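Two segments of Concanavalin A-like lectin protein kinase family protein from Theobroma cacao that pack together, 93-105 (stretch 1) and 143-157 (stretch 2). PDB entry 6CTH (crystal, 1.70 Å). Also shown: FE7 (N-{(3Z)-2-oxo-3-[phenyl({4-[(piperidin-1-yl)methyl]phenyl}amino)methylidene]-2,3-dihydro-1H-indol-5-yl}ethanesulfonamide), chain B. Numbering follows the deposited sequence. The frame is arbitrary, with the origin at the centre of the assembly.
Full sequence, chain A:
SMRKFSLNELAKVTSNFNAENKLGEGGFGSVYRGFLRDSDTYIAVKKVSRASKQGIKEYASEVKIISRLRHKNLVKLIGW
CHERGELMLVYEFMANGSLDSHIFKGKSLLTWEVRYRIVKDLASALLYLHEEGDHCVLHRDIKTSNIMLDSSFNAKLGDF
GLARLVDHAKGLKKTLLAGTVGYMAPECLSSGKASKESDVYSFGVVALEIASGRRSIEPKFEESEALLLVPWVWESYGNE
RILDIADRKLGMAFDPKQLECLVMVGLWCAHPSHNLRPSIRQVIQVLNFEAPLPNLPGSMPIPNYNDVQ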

# COMPACT_ATOMS: atom_id res chain seq x y z
N PHE A 93 0.86 17.25 4.07
CA PHE A 93 -0.48 16.90 4.50
C PHE A 93 -1.35 16.63 3.30
O PHE A 93 -1.42 17.45 2.38
CB PHE A 93 -1.10 18.00 5.34
CG PHE A 93 -2.52 17.75 5.68
CD1 PHE A 93 -2.87 16.72 6.56
CD2 PHE A 93 -3.54 18.54 5.12
CE1 PHE A 93 -4.18 16.50 6.89
CE2 PHE A 93 -4.86 18.31 5.47
CZ PHE A 93 -5.19 17.29 6.34
N MET A 94 -2.02 15.48 3.31
CA MET A 94 -2.86 15.00 2.21
C MET A 94 -4.27 14.80 2.76
O MET A 94 -4.55 13.78 3.42
CB MET A 94 -2.28 13.71 1.65
CG MET A 94 -0.83 13.88 1.27
SD MET A 94 -0.04 12.46 0.45
CE MET A 94 -0.82 12.48 -1.16
N ALA A 95 -5.13 15.77 2.47
CA ALA A 95 -6.47 15.85 3.09
C ALA A 95 -7.39 14.65 2.81
O ALA A 95 -8.29 14.35 3.58
CB ALA A 95 -7.15 17.15 2.64
N ASN A 96 -7.16 13.97 1.70
CA ASN A 96 -7.90 12.73 1.42
C ASN A 96 -7.43 11.49 2.19
O ASN A 96 -8.10 10.47 2.14
CB ASN A 96 -7.97 12.44 -0.08
CG ASN A 96 -8.95 13.34 -0.80
OD1 ASN A 96 -10.09 13.53 -0.36
ND2 ASN A 96 -8.51 13.91 -1.89
N GLY A 97 -6.32 11.56 2.90
CA GLY A 97 -5.86 10.46 3.72
C GLY A 97 -5.47 9.19 2.97
O GLY A 97 -5.06 9.24 1.78
N SER A 98 -5.60 8.04 3.66
CA SER A 98 -5.16 6.79 3.11
C SER A 98 -6.28 6.04 2.42
O SER A 98 -7.47 6.22 2.71
CB SER A 98 -4.44 5.91 4.13
OG SER A 98 -5.20 5.79 5.33
N LEU A 99 -5.91 5.16 1.51
CA LEU A 99 -6.88 4.51 0.66
C LEU A 99 -7.89 3.63 1.43
O LEU A 99 -9.08 3.56 1.07
CB LEU A 99 -6.16 3.68 -0.41
CG LEU A 99 -6.92 2.82 -1.37
CD1 LEU A 99 -7.93 3.64 -2.16
CD2 LEU A 99 -5.96 2.11 -2.33
N ASP A 100 -7.39 2.96 2.46
CA ASP A 100 -8.24 2.10 3.31
C ASP A 100 -9.49 2.85 3.84
O ASP A 100 -10.56 2.27 3.91
CB ASP A 100 -7.41 1.47 4.46
CG ASP A 100 -6.81 2.51 5.39
OD1 ASP A 100 -6.26 3.54 4.91
OD2 ASP A 100 -6.91 2.32 6.65
N SER A 101 -9.34 4.14 4.15
CA SER A 101 -10.43 4.97 4.68
C SER A 101 -11.53 5.13 3.68
O SER A 101 -12.69 5.23 4.07
CB SER A 101 -9.93 6.32 5.11
OG SER A 101 -9.07 6.14 6.21
N HIS A 102 -11.22 5.05 2.40
CA HIS A 102 -12.25 5.15 1.33
C HIS A 102 -12.81 3.82 0.94
O HIS A 102 -14.03 3.62 0.97
CB HIS A 102 -11.69 5.83 0.11
CG HIS A 102 -11.28 7.24 0.38
ND1 HIS A 102 -12.04 8.31 -0.02
CD2 HIS A 102 -10.18 7.76 0.95
CE1 HIS A 102 -11.42 9.43 0.28
NE2 HIS A 102 -10.29 9.12 0.89
N ILE A 103 -11.95 2.87 0.68
CA ILE A 103 -12.45 1.59 0.19
C ILE A 103 -13.10 0.71 1.24
O ILE A 103 -14.02 -0.04 0.90
CB ILE A 103 -11.40 0.80 -0.60
CG1 ILE A 103 -10.19 0.41 0.25
CG2 ILE A 103 -11.02 1.54 -1.86
CD1 ILE A 103 -9.45 -0.73 -0.42
N PHE A 104 -12.61 0.73 2.47
CA PHE A 104 -13.23 -0.10 3.54
C PHE A 104 -14.15 0.69 4.48
O PHE A 104 -15.21 0.17 4.88
CB PHE A 104 -12.19 -0.85 4.37
CG PHE A 104 -11.19 -1.63 3.55
CD1 PHE A 104 -11.60 -2.47 2.52
CD2 PHE A 104 -9.83 -1.57 3.86
CE1 PHE A 104 -10.67 -3.16 1.79
CE2 PHE A 104 -8.90 -2.30 3.12
CZ PHE A 104 -9.33 -3.08 2.11
N LYS A 105 -13.73 1.89 4.86
CA LYS A 105 -14.45 2.71 5.86
C LYS A 105 -15.43 3.76 5.34
O LYS A 105 -15.91 4.57 6.13
CB LYS A 105 -13.45 3.40 6.79
CG LYS A 105 -12.57 2.44 7.56
CD LYS A 105 -11.50 3.21 8.30
CE LYS A 105 -10.81 2.35 9.36
NZ LYS A 105 -9.75 3.18 10.01
C4 FE7 B . 0.14 10.69 6.17
C14 FE7 B . -2.89 7.41 8.80
C5 FE7 B . 1.06 11.51 5.50
C6 FE7 B . 2.36 11.10 5.24
C11 FE7 B . -2.58 9.85 7.51
C7 FE7 B . 2.74 9.83 5.64
C8 FE7 B . -0.85 12.73 5.58
C9 FE7 B . -1.11 11.43 6.27
C10 FE7 B . -2.34 11.12 6.80
C12 FE7 B . -1.96 9.61 8.74
C13 FE7 B . -2.12 8.39 9.37
N1 FE7 B . 0.43 12.70 5.16
N2 FE7 B . -3.36 11.95 6.56
C3 FE7 B . 0.54 9.41 6.55
N3 FE7 B . -9.11 13.15 9.21
O2 FE7 B . -1.64 13.65 5.43
C2 FE7 B . 1.83 8.97 6.26
N FE7 B . 2.26 7.63 6.48
S FE7 B . 1.45 6.37 7.09
O FE7 B . 0.32 6.84 7.82
O1 FE7 B . 2.40 5.53 7.74
C1 FE7 B . 0.94 5.65 5.56
C FE7 B . 2.12 5.68 4.63
C16 FE7 B . -3.36 8.85 6.95
C15 FE7 B . -3.51 7.64 7.59
C17 FE7 B . -4.71 12.00 6.99
C22 FE7 B . -5.24 11.09 7.89
C21 FE7 B . -6.57 11.16 8.25
C20 FE7 B . -7.41 12.13 7.71
C19 FE7 B . -6.87 13.03 6.80
C18 FE7 B . -5.54 12.97 6.44
C23 FE7 B . -8.86 12.21 8.11
C28 FE7 B . -10.54 13.30 9.46
C27 FE7 B . -10.81 14.35 10.52
C26 FE7 B . -10.09 14.01 11.81
C25 FE7 B . -8.62 13.73 11.54
C24 FE7 B . -8.46 12.71 10.44
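Stretch 2 (143-157) KTSNIMLDSSFNAKL

At the centre of the contact, the side chain of Leu99 points toward stretch 2: its CD2 lies 4.0 Å from Ile147 CD1 and its CD1 4.1 Å from Leu149 CD1. Leu149 CD1 also reaches the His102 ring, 4.1 Å from its centroid and off-centre. The strand 147-149 passes the helix at 74°, with a closest approach of 8.3 Å between axes. Toward the ligand, Met94 SD packs on Met148 CB at 3.6 Å.

Next to this apolar cluster the two backbones pair. Ser98 and Met148 form a single beta bridge, their CA atoms 4.4 Å apart, and the residues beside them supply its hydrogen bonds: Leu149 N to Gly97 O at 2.9 Å and Leu99 N to Ile147 O at 2.7 Å. Before the strand, the 3-10 segment 144-146 packs against the helix, where Thr144 CG2 meets Ile103 CD1 at 3.7 Å and Thr144 OG1 lies 3.2 Å from Asp100 CB.

At the polar edge, the turns Met94-Gly97 and Asp150-Phe153 meet. Asn96 ND2 donates to Asp150 O at 2.8 Å and lies over one face of the Phe153 ring, whose edge points toward the face of His102. Water 1 joins Asn96 N, at 2.9 Å, to Leu149 O, at 2.6 Å.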

# COMPACT_ATOMS: atom_id res chain seq x y z
N LYS A 143 0.10 -2.38 1.30
CA LYS A 143 -1.27 -2.57 1.71
C LYS A 143 -2.00 -1.22 1.57
O LYS A 143 -1.34 -0.19 1.40
CB LYS A 143 -1.31 -3.04 3.19
CG LYS A 143 -0.56 -2.17 4.13
CD LYS A 143 -0.57 -2.73 5.58
CE LYS A 143 0.23 -1.96 6.57
NZ LYS A 143 0.16 -2.53 7.96
N THR A 144 -3.34 -1.22 1.58
CA THR A 144 -4.07 0.04 1.31
C THR A 144 -3.91 1.15 2.35
O THR A 144 -3.93 2.33 1.98
CB THR A 144 -5.57 -0.17 0.98
OG1 THR A 144 -6.26 -0.50 2.16
CG2 THR A 144 -5.80 -1.24 -0.02
N SER A 145 -3.62 0.83 3.62
CA SER A 145 -3.30 1.87 4.58
C SER A 145 -1.96 2.57 4.37
O SER A 145 -1.67 3.56 5.03
CB SER A 145 -3.34 1.35 6.04
OG SER A 145 -2.48 0.24 6.22
N ASN A 146 -1.13 2.01 3.48
CA ASN A 146 0.10 2.64 3.08
C ASN A 146 0.00 3.36 1.76
O ASN A 146 1.05 3.84 1.25
CB ASN A 146 1.24 1.61 3.01
CG ASN A 146 1.75 1.23 4.39
OD1 ASN A 146 1.62 2.00 5.36
ND2 ASN A 146 2.30 0.08 4.48
N ILE A 147 -1.20 3.49 1.21
CA ILE A 147 -1.41 4.25 -0.04
C ILE A 147 -2.16 5.56 0.27
O ILE A 147 -3.30 5.54 0.74
CB ILE A 147 -2.15 3.40 -1.08
CG1 ILE A 147 -1.35 2.12 -1.36
CG2 ILE A 147 -2.42 4.19 -2.36
CD1 ILE A 147 -2.07 1.10 -2.22
N MET A 148 -1.49 6.69 -0.00
CA MET A 148 -2.07 8.00 0.24
C MET A 148 -2.72 8.53 -1.01
O MET A 148 -2.27 8.22 -2.15
CB MET A 148 -0.97 8.97 0.69
CG MET A 148 -0.28 8.60 1.98
SD MET A 148 -1.46 8.45 3.36
CE MET A 148 -2.00 10.13 3.37
N LEU A 149 -3.76 9.33 -0.84
CA LEU A 149 -4.49 9.90 -1.95
C LEU A 149 -4.34 11.42 -1.98
O LEU A 149 -4.52 12.07 -0.94
CB LEU A 149 -5.95 9.52 -1.86
CG LEU A 149 -6.19 8.01 -1.97
CD1 LEU A 149 -7.68 7.70 -1.79
CD2 LEU A 149 -5.71 7.46 -3.33
N ASP A 150 -4.01 11.98 -3.16
CA ASP A 150 -3.97 13.43 -3.28
C ASP A 150 -5.37 13.97 -3.57
O ASP A 150 -6.34 13.21 -3.59
CB ASP A 150 -2.91 13.90 -4.29
CG ASP A 150 -3.26 13.63 -5.73
OD1 ASP A 150 -4.41 13.25 -6.08
OD2 ASP A 150 -2.33 13.84 -6.58
N SER A 151 -5.44 15.26 -3.84
CA SER A 151 -6.70 15.96 -4.08
C SER A 151 -7.46 15.40 -5.26
O SER A 151 -8.68 15.42 -5.28
CB SER A 151 -6.48 17.47 -4.23
OG SER A 151 -5.70 17.79 -5.36
N SER A 152 -6.73 14.97 -6.28
CA SER A 152 -7.34 14.34 -7.47
C SER A 152 -7.48 12.81 -7.37
O SER A 152 -7.73 12.13 -8.40
CB SER A 152 -6.51 14.66 -8.72
OG SER A 152 -6.19 16.02 -8.81
N PHE A 153 -7.33 12.27 -6.16
CA PHE A 153 -7.31 10.85 -5.97
C PHE A 153 -6.21 10.10 -6.74
O PHE A 153 -6.36 8.91 -7.03
CB PHE A 153 -8.70 10.28 -6.25
CG PHE A 153 -9.73 10.72 -5.26
CD1 PHE A 153 -9.85 10.07 -4.03
CD2 PHE A 153 -10.57 11.79 -5.53
CE1 PHE A 153 -10.79 10.48 -3.10
CE2 PHE A 153 -11.54 12.19 -4.61
CZ PHE A 153 -11.63 11.54 -3.39
N ASN A 154 -5.09 10.76 -7.04
CA ASN A 154 -3.90 10.06 -7.50
C ASN A 154 -3.27 9.39 -6.27
O ASN A 154 -3.31 9.96 -5.16
CB ASN A 154 -2.89 10.99 -8.16
CG ASN A 154 -3.45 11.68 -9.44
OD1 ASN A 154 -3.92 11.04 -10.35
ND2 ASN A 154 -3.41 13.02 -9.45
N ALA A 155 -2.72 8.20 -6.46
CA ALA A 155 -2.19 7.38 -5.35
C ALA A 155 -0.69 7.51 -5.17
O ALA A 155 0.05 7.60 -6.18
CB ALA A 155 -2.56 5.95 -5.56
N LYS A 156 -0.22 7.58 -3.92
CA LYS A 156 1.19 7.57 -3.57
C LYS A 156 1.47 6.51 -2.52
O LYS A 156 0.87 6.54 -1.46
CB LYS A 156 1.65 8.94 -3.05
CG LYS A 156 1.77 10.01 -4.13
CD LYS A 156 2.19 11.38 -3.59
CE LYS A 156 2.54 12.34 -4.72
NZ LYS A 156 4.00 12.28 -5.07
N LEU A 157 2.38 5.60 -2.81
CA LEU A 157 2.76 4.55 -1.89
C LEU A 157 3.79 5.09 -0.93
O LEU A 157 4.71 5.82 -1.30
CB LEU A 157 3.27 3.36 -2.67
CG LEU A 157 3.87 2.22 -1.88
CD1 LEU A 157 2.78 1.52 -1.07
CD2 LEU A 157 4.53 1.22 -2.79
O HOH W 1 -5.22 14.49 -0.40